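Local coordinates for cytochrome c XoxG (Methylobacterium extorquens, PDB 6ONQ), which probably carries electrons through its covalently bound heme c in lanthanide-dependent methanol oxidation, at residues A[44-47]-A[48-51]; A[113-116]-A[117-120]; A[122-125]-A[126-130]. One frame throughout, in Å; residues are numbered along the deposited sequence.

Contact 1: A[44-47]-A[48-51]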
# COMPACT_ATOMS: atom_id res chain seq x y z
N ILE A 44 -6.03 -14.97 -1.59
CA ILE A 44 -4.64 -14.76 -1.96
C ILE A 44 -4.46 -14.91 -3.47
O ILE A 44 -5.07 -15.79 -4.10
CB ILE A 44 -3.72 -15.73 -1.19
CG1 ILE A 44 -3.74 -15.38 0.29
CG2 ILE A 44 -2.29 -15.70 -1.75
CD1 ILE A 44 -2.65 -16.06 1.09
N ASP A 45 -3.62 -14.05 -4.05
CA ASP A 45 -3.23 -14.07 -5.46
C ASP A 45 -1.75 -14.42 -5.49
O ASP A 45 -0.90 -13.54 -5.31
CB ASP A 45 -3.54 -12.73 -6.13
CG ASP A 45 -3.21 -12.70 -7.63
OD1 ASP A 45 -2.18 -13.28 -8.04
OD2 ASP A 45 -3.97 -12.06 -8.39
N GLU A 46 -1.44 -15.69 -5.71
CA GLU A 46 -0.06 -16.14 -5.53
C GLU A 46 0.93 -15.42 -6.45
O GLU A 46 2.00 -15.02 -5.95
CB GLU A 46 0.02 -17.66 -5.71
CG GLU A 46 -0.46 -18.44 -4.50
CD GLU A 46 0.46 -18.29 -3.29
OE1 GLU A 46 1.64 -17.89 -3.48
OE2 GLU A 46 -0.00 -18.56 -2.16
N PRO A 47 0.66 -15.23 -7.74
CA PRO A 47 1.64 -14.51 -8.57
C PRO A 47 1.91 -13.09 -8.10
O PRO A 47 3.07 -12.65 -8.09
CB PRO A 47 0.99 -14.54 -9.96
CG PRO A 47 0.08 -15.72 -9.93
CD PRO A 47 -0.43 -15.80 -8.55
N VAL A 48 0.87 -12.35 -7.72
CA VAL A 48 1.06 -11.01 -7.19
C VAL A 48 1.79 -11.05 -5.85
O VAL A 48 2.70 -10.26 -5.60
CB VAL A 48 -0.28 -10.27 -7.08
CG1 VAL A 48 -0.10 -8.98 -6.32
CG2 VAL A 48 -0.84 -10.00 -8.46
N LEU A 49 1.41 -11.99 -4.98
CA LEU A 49 2.11 -12.14 -3.71
C LEU A 49 3.58 -12.52 -3.91
O LEU A 49 4.46 -11.98 -3.24
CB LEU A 49 1.40 -13.19 -2.84
CG LEU A 49 2.14 -13.78 -1.63
CD1 LEU A 49 2.54 -12.69 -0.66
CD2 LEU A 49 1.27 -14.82 -0.95
N LYS A 50 3.86 -13.44 -4.83
CA LYS A 50 5.24 -13.86 -5.05
C LYS A 50 6.10 -12.70 -5.54
O LYS A 50 7.26 -12.56 -5.15
CB LYS A 50 5.30 -15.02 -6.03
CG LYS A 50 6.66 -15.70 -6.15
CD LYS A 50 6.99 -16.02 -7.61
CE LYS A 50 7.72 -17.36 -7.75
NZ LYS A 50 7.49 -17.98 -9.10
N ALA A 51 5.54 -11.85 -6.41
CA ALA A 51 6.30 -10.70 -6.89
C ALA A 51 6.49 -9.64 -5.82
O ALA A 51 7.33 -8.75 -6.01
CB ALA A 51 5.63 -10.06 -8.11
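Asp45 turns its carboxylate back over the first turn of the helix that follows, toward the amide of Val48. Atom OD1 accepts from Val48 N at 3.2 Å along an almost straight N-H line (172°), although the donor stands about 50° above the carboxylate plane. The torsion behind this is chi1 of -178°: with CG opposite the backbone N, the acid lies on the carbonyl side of its own residue and faces the helix's early amides. The two side chains cross at a slant, and the Val48 branch that lies beside its own backbone N, CG2, comes within 3.6 Å of Asp45 OD1, a methyl close against the carboxylate. The other carboxylate oxygen, OD2, is engaged in a salt bridge to Lys117, which is likely to limit the acid's rotation.

Asp45 also offers its carbonyl oxygen to Leu49 N at 2.8 Å, so this one residue satisfies two amides of the opening turn. The pattern then continues from Lys50 N to Glu46 O at 2.7 Å and from Ala51 N to Pro47 O at 3.1 Å. Pro47, lacking an N-H, asks for no acceptor in this first turn.

Leu49 extends CD2 to the CG2 methyl of Ile44, 3.8 Å away, the two chains meeting obliquely. Glu46 runs alongside Leu49 in the same direction; its chain bends so that OE1 lies 4.0 Å from Leu49 CD2. Leu49 also rests on Asn35 and Ala168, and Ile44 on Leu37. An aspartate N-cap together with a hydrophobic staple, Ile44 before the cap touching Leu49 four residues after it, is typical of a helix N-terminus, here the start of helix 46-51 on the protein surface.

Contact 2: A[113-116]-A[117-120]. With HEC (heme c), chain B.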
# COMPACT_ATOMS: atom_id res chain seq x y z
N LYS A 113 -7.89 -2.46 -5.04
CA LYS A 113 -7.29 -3.75 -4.69
C LYS A 113 -7.10 -4.61 -5.93
O LYS A 113 -6.22 -5.47 -5.95
CB LYS A 113 -8.12 -4.50 -3.64
CG LYS A 113 -9.53 -4.83 -4.06
CD LYS A 113 -9.95 -6.19 -3.52
CE LYS A 113 -10.87 -6.92 -4.49
NZ LYS A 113 -11.37 -8.21 -3.92
N ASP A 114 -7.91 -4.39 -6.97
CA ASP A 114 -7.69 -5.07 -8.24
C ASP A 114 -6.70 -4.31 -9.12
O ASP A 114 -6.06 -4.92 -9.99
CB ASP A 114 -9.01 -5.26 -8.98
CG ASP A 114 -9.90 -6.33 -8.33
OD1 ASP A 114 -11.15 -6.18 -8.39
OD2 ASP A 114 -9.36 -7.32 -7.77
N SER A 115 -6.58 -3.00 -8.91
CA SER A 115 -5.72 -2.17 -9.75
C SER A 115 -4.25 -2.56 -9.60
O SER A 115 -3.51 -2.64 -10.59
CB SER A 115 -5.90 -0.69 -9.39
OG SER A 115 -7.06 -0.14 -9.99
N LEU A 116 -3.82 -2.80 -8.38
CA LEU A 116 -2.42 -3.05 -8.16
C LEU A 116 -2.02 -4.47 -8.43
O LEU A 116 -0.95 -4.91 -7.99
CB LEU A 116 -2.05 -2.62 -6.74
CG LEU A 116 -1.79 -1.13 -6.91
CD1 LEU A 116 -1.74 -0.42 -5.62
CD2 LEU A 116 -0.49 -0.92 -7.66
N LYS A 117 -2.86 -5.20 -9.16
CA LYS A 117 -2.40 -6.41 -9.83
C LYS A 117 -1.73 -6.09 -11.16
O LYS A 117 -0.73 -6.73 -11.51
CB LYS A 117 -3.56 -7.37 -10.02
CG LYS A 117 -4.28 -7.74 -8.73
CD LYS A 117 -5.56 -8.53 -9.02
CE LYS A 117 -6.40 -8.71 -7.76
NZ LYS A 117 -5.92 -9.85 -6.94
N ARG A 118 -2.23 -5.09 -11.91
CA ARG A 118 -1.65 -4.69 -13.19
C ARG A 118 -0.62 -3.57 -13.06
O ARG A 118 0.44 -3.64 -13.69
CB ARG A 118 -2.74 -4.22 -14.14
CG ARG A 118 -3.92 -5.11 -14.20
CD ARG A 118 -5.01 -4.45 -14.99
NE ARG A 118 -5.76 -3.54 -14.15
CZ ARG A 118 -5.72 -2.22 -14.28
NH1 ARG A 118 -4.97 -1.68 -15.22
NH2 ARG A 118 -6.44 -1.46 -13.47
N LEU A 119 -0.95 -2.53 -12.30
CA LEU A 119 -0.15 -1.31 -12.29
C LEU A 119 1.18 -1.52 -11.58
O LEU A 119 1.22 -1.99 -10.44
CB LEU A 119 -0.91 -0.19 -11.60
CG LEU A 119 -2.20 0.29 -12.25
CD1 LEU A 119 -2.75 1.39 -11.39
CD2 LEU A 119 -1.96 0.77 -13.67
N SER A 120 2.27 -1.12 -12.24
CA SER A 120 3.58 -1.13 -11.61
C SER A 120 3.68 0.01 -10.59
O SER A 120 2.79 0.86 -10.47
CB SER A 120 4.69 -1.01 -12.65
OG SER A 120 4.60 0.17 -13.41
FE HEC B . -8.27 7.79 -7.71
CHA HEC B . -8.39 6.15 -10.74
CHB HEC B . -5.59 5.96 -6.85
CHC HEC B . -8.03 9.50 -4.73
CHD HEC B . -11.30 9.23 -8.33
NA HEC B . -7.23 6.31 -8.61
C1A HEC B . -7.36 5.82 -9.89
C2A HEC B . -6.22 4.95 -10.17
C3A HEC B . -5.46 4.91 -9.08
C4A HEC B . -6.08 5.76 -8.10
CMA HEC B . -4.16 4.13 -8.83
CAA HEC B . -5.96 4.19 -11.47
CBA HEC B . -7.01 3.09 -11.54
CGA HEC B . -6.73 2.12 -12.65
O1A HEC B . -6.46 2.56 -13.80
O2A HEC B . -6.80 0.90 -12.38
NB HEC B . -7.07 7.76 -6.09
C1B HEC B . -6.01 6.89 -5.96
C2B HEC B . -5.37 7.11 -4.70
C3B HEC B . -6.00 8.09 -4.08
C4B HEC B . -7.10 8.52 -4.94
CMB HEC B . -4.13 6.36 -4.17
CAB HEC B . -5.51 8.56 -2.68
CBB HEC B . -5.74 9.77 -2.22
NC HEC B . -9.48 9.10 -6.70
C1C HEC B . -9.14 9.74 -5.52
C2C HEC B . -10.17 10.72 -5.25
C3C HEC B . -11.09 10.66 -6.22
C4C HEC B . -10.67 9.64 -7.17
CMC HEC B . -10.23 11.67 -4.03
CAC HEC B . -12.35 11.58 -6.26
CBC HEC B . -13.52 11.11 -6.67
ND HEC B . -9.59 7.69 -9.23
C1D HEC B . -10.78 8.40 -9.31
C2D HEC B . -11.37 8.11 -10.61
C3D HEC B . -10.56 7.28 -11.26
C4D HEC B . -9.43 6.99 -10.41
CMD HEC B . -12.69 8.67 -11.16
CAD HEC B . -10.80 6.70 -12.67
CBD HEC B . -10.12 7.54 -13.75
CGD HEC B . -10.37 6.90 -15.10
O1D HEC B . -11.34 6.11 -15.21
O2D HEC B . -9.63 7.18 -16.06
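One propionate of heme c is held in its pocket by Ser115 and Arg118, neighbours across one turn of helix 112-118 in this cytochrome c domain. Both grip the same carboxylate oxygen: Ser115 OG donates to heme O2A at 2.6 Å, and Arg118 NH2 donates to that O2A at 2.6 Å with a bent N-H line (132°). The guanidinium meets the propionate edge-on, its plane containing the carboxylate carbon CGA, while Ser115 O lies over one of its faces. A bend at chi3 (-83°) swings the Arg118 head back toward the serine. Lys132 NZ is a further donor to the heme. The positive Arg118 would probably offset part of the propionate's charge.

Along the outer side, Lys117 runs beside Asp114 and brings CE to 3.3 Å from Asp114 OD2; its NZ passes on to Asp45 and Ala167 O. Inward, Leu116 crosses Leu119 at about a right angle, CD2 to CB 4.0 Å, and packs on Tyr160 and Leu163 of helix 156-167. At the fraying helix end, Ser115 O accepts twice: from Leu119 N at 3.1 Å, in the carbonyl plane, and from Arg118 N at 3.1 Å, well above that plane.

Contact 3: A[122-125]-A[126-130]. With HEC (heme c), chain B.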
# COMPACT_ATOMS: atom_id res chain seq x y z
N GLU A 122 5.67 2.57 -10.65
CA GLU A 122 5.82 3.90 -11.25
C GLU A 122 4.57 4.32 -12.01
O GLU A 122 4.31 5.52 -12.14
CB GLU A 122 7.05 3.93 -12.16
CG GLU A 122 8.34 3.49 -11.48
CD GLU A 122 9.05 4.62 -10.71
OE1 GLU A 122 10.27 4.47 -10.44
OE2 GLU A 122 8.39 5.64 -10.37
N GLU A 123 3.81 3.35 -12.53
CA GLU A 123 2.52 3.68 -13.12
C GLU A 123 1.58 4.24 -12.07
O GLU A 123 0.85 5.21 -12.31
CB GLU A 123 1.89 2.44 -13.77
CG GLU A 123 2.17 2.28 -15.26
CD GLU A 123 1.67 0.95 -15.83
OE1 GLU A 123 1.65 -0.07 -15.10
OE2 GLU A 123 1.32 0.93 -17.03
N PHE A 124 1.58 3.63 -10.89
CA PHE A 124 0.78 4.13 -9.78
C PHE A 124 1.22 5.53 -9.37
O PHE A 124 0.39 6.42 -9.20
CB PHE A 124 0.88 3.15 -8.61
CG PHE A 124 0.30 3.67 -7.34
CD1 PHE A 124 -1.03 3.45 -7.04
CD2 PHE A 124 1.09 4.34 -6.43
CE1 PHE A 124 -1.56 3.91 -5.87
CE2 PHE A 124 0.56 4.81 -5.26
CZ PHE A 124 -0.76 4.59 -4.97
N TYR A 125 2.53 5.74 -9.22
CA TYR A 125 3.01 7.04 -8.78
C TYR A 125 2.65 8.13 -9.78
O TYR A 125 2.29 9.25 -9.39
CB TYR A 125 4.52 6.99 -8.54
CG TYR A 125 5.04 8.15 -7.73
CD1 TYR A 125 5.29 9.38 -8.33
CD2 TYR A 125 5.28 8.03 -6.37
CE1 TYR A 125 5.76 10.45 -7.60
CE2 TYR A 125 5.75 9.10 -5.62
CZ TYR A 125 5.99 10.31 -6.25
OH TYR A 125 6.45 11.39 -5.52
N GLY A 126 2.71 7.82 -11.08
CA GLY A 126 2.40 8.83 -12.08
C GLY A 126 0.92 9.18 -12.15
O GLY A 126 0.56 10.34 -12.37
N ILE A 127 0.05 8.18 -11.99
CA ILE A 127 -1.38 8.45 -11.91
C ILE A 127 -1.70 9.30 -10.69
O ILE A 127 -2.48 10.25 -10.75
CB ILE A 127 -2.17 7.13 -11.90
CG1 ILE A 127 -2.22 6.53 -13.29
CG2 ILE A 127 -3.58 7.35 -11.35
CD1 ILE A 127 -2.60 5.06 -13.28
N LEU A 128 -1.08 8.97 -9.56
CA LEU A 128 -1.32 9.72 -8.34
C LEU A 128 -0.83 11.16 -8.44
O LEU A 128 -1.51 12.09 -8.00
CB LEU A 128 -0.66 9.00 -7.17
CG LEU A 128 -0.89 9.57 -5.78
CD1 LEU A 128 -2.36 9.52 -5.49
CD2 LEU A 128 -0.11 8.77 -4.77
N ALA A 129 0.35 11.36 -9.03
CA ALA A 129 0.91 12.71 -9.11
C ALA A 129 0.19 13.55 -10.15
O ALA A 129 -0.09 14.73 -9.91
CB ALA A 129 2.41 12.64 -9.43
N GLY A 130 -0.14 12.97 -11.30
CA GLY A 130 -0.70 13.74 -12.39
C GLY A 130 -2.17 13.55 -12.71
O GLY A 130 -2.71 14.31 -13.52
FE HEC B . -8.27 7.79 -7.71
CHA HEC B . -8.39 6.15 -10.74
CHB HEC B . -5.59 5.96 -6.85
CHC HEC B . -8.03 9.50 -4.73
CHD HEC B . -11.30 9.23 -8.33
NA HEC B . -7.23 6.31 -8.61
C1A HEC B . -7.36 5.82 -9.89
C2A HEC B . -6.22 4.95 -10.17
C3A HEC B . -5.46 4.91 -9.08
C4A HEC B . -6.08 5.76 -8.10
CMA HEC B . -4.16 4.13 -8.83
CAA HEC B . -5.96 4.19 -11.47
CBA HEC B . -7.01 3.09 -11.54
CGA HEC B . -6.73 2.12 -12.65
O1A HEC B . -6.46 2.56 -13.80
O2A HEC B . -6.80 0.90 -12.38
NB HEC B . -7.07 7.76 -6.09
C1B HEC B . -6.01 6.89 -5.96
C2B HEC B . -5.37 7.11 -4.70
C3B HEC B . -6.00 8.09 -4.08
C4B HEC B . -7.10 8.52 -4.94
CMB HEC B . -4.13 6.36 -4.17
CAB HEC B . -5.51 8.56 -2.68
CBB HEC B . -5.74 9.77 -2.22
NC HEC B . -9.48 9.10 -6.70
C1C HEC B . -9.14 9.74 -5.52
C2C HEC B . -10.17 10.72 -5.25
C3C HEC B . -11.09 10.66 -6.22
C4C HEC B . -10.67 9.64 -7.17
CMC HEC B . -10.23 11.67 -4.03
CAC HEC B . -12.35 11.58 -6.26
CBC HEC B . -13.52 11.11 -6.67
ND HEC B . -9.59 7.69 -9.23
C1D HEC B . -10.78 8.40 -9.31
C2D HEC B . -11.37 8.11 -10.61
C3D HEC B . -10.56 7.28 -11.26
C4D HEC B . -9.43 6.99 -10.41
CMD HEC B . -12.69 8.67 -11.16
CAD HEC B . -10.80 6.70 -12.67
CBD HEC B . -10.12 7.54 -13.75
CGD HEC B . -10.37 6.90 -15.10
O1D HEC B . -11.34 6.11 -15.21
O2D HEC B . -9.63 7.18 -16.06
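Phe124 and Leu128, one helical turn apart, point the same way and touch side by side, CE2 to CD2 at 4.0 Å, and together they meet the heme rim. The phenylalanine ring brings CD1 to 3.7 Å from the heme methyl CMA and CZ to 3.9 Å from CMB, with CMA approaching it obliquely. Leu128 reaches the same CMB methyl through its other branch, CD1, at 3.9 Å. Ile127 adds its CG2 methyl, 3.8 Å from heme C2A; this branch stands opposite the backbone N, while CD1 folds toward the propionate arm at CAA. An alanine here in place of Phe124 would probably open a gap beside CMA and CMB and leave Leu128 CD2 without its aromatic neighbour, freer to turn.

Behind these side chains is helix 121-130, which in this cytochrome c fold lines the heme pocket shortly before the axial ligand Met143; the side chain of Leu128 is about 4 Å from that of Met143. Successive backbone bonds fix the spacing, among them Leu128 N to Phe124 O at 3.0 Å and Ile127 N to Glu123 O at 3.1 Å. Farther out, Leu159 and Leu163 of helix 156-167 back the Phe124 ring, and Met153 packs on Tyr125, Leu128 and Ala129. At the helix start, Glu123 OE1 accepts from the backbone N of Ser120, the N-cap residue.

The three contacts follow one another along the chain; the first stands away from the heme and the other two touch it. Contact 1 stays outside the pocket, with the Val48 side chain about 13 Å from heme c, yet it joins contact 2 through the salt bridge of Asp45 OD2 to Lys117 NZ at 3.3 Å. Contacts 2 and 3 have their centres about 12 Å apart: helix 112-118 takes a propionate, helix 121-130 the methyl-bearing rim. Between them Leu119 CD1 meets Ile127 CD1 at 4.1 Å and Leu116 CD1 meets Phe124 CD1 at 4.2 Å. Contacts 1 and 3 do not touch, their nearest atoms being about 12 Å apart.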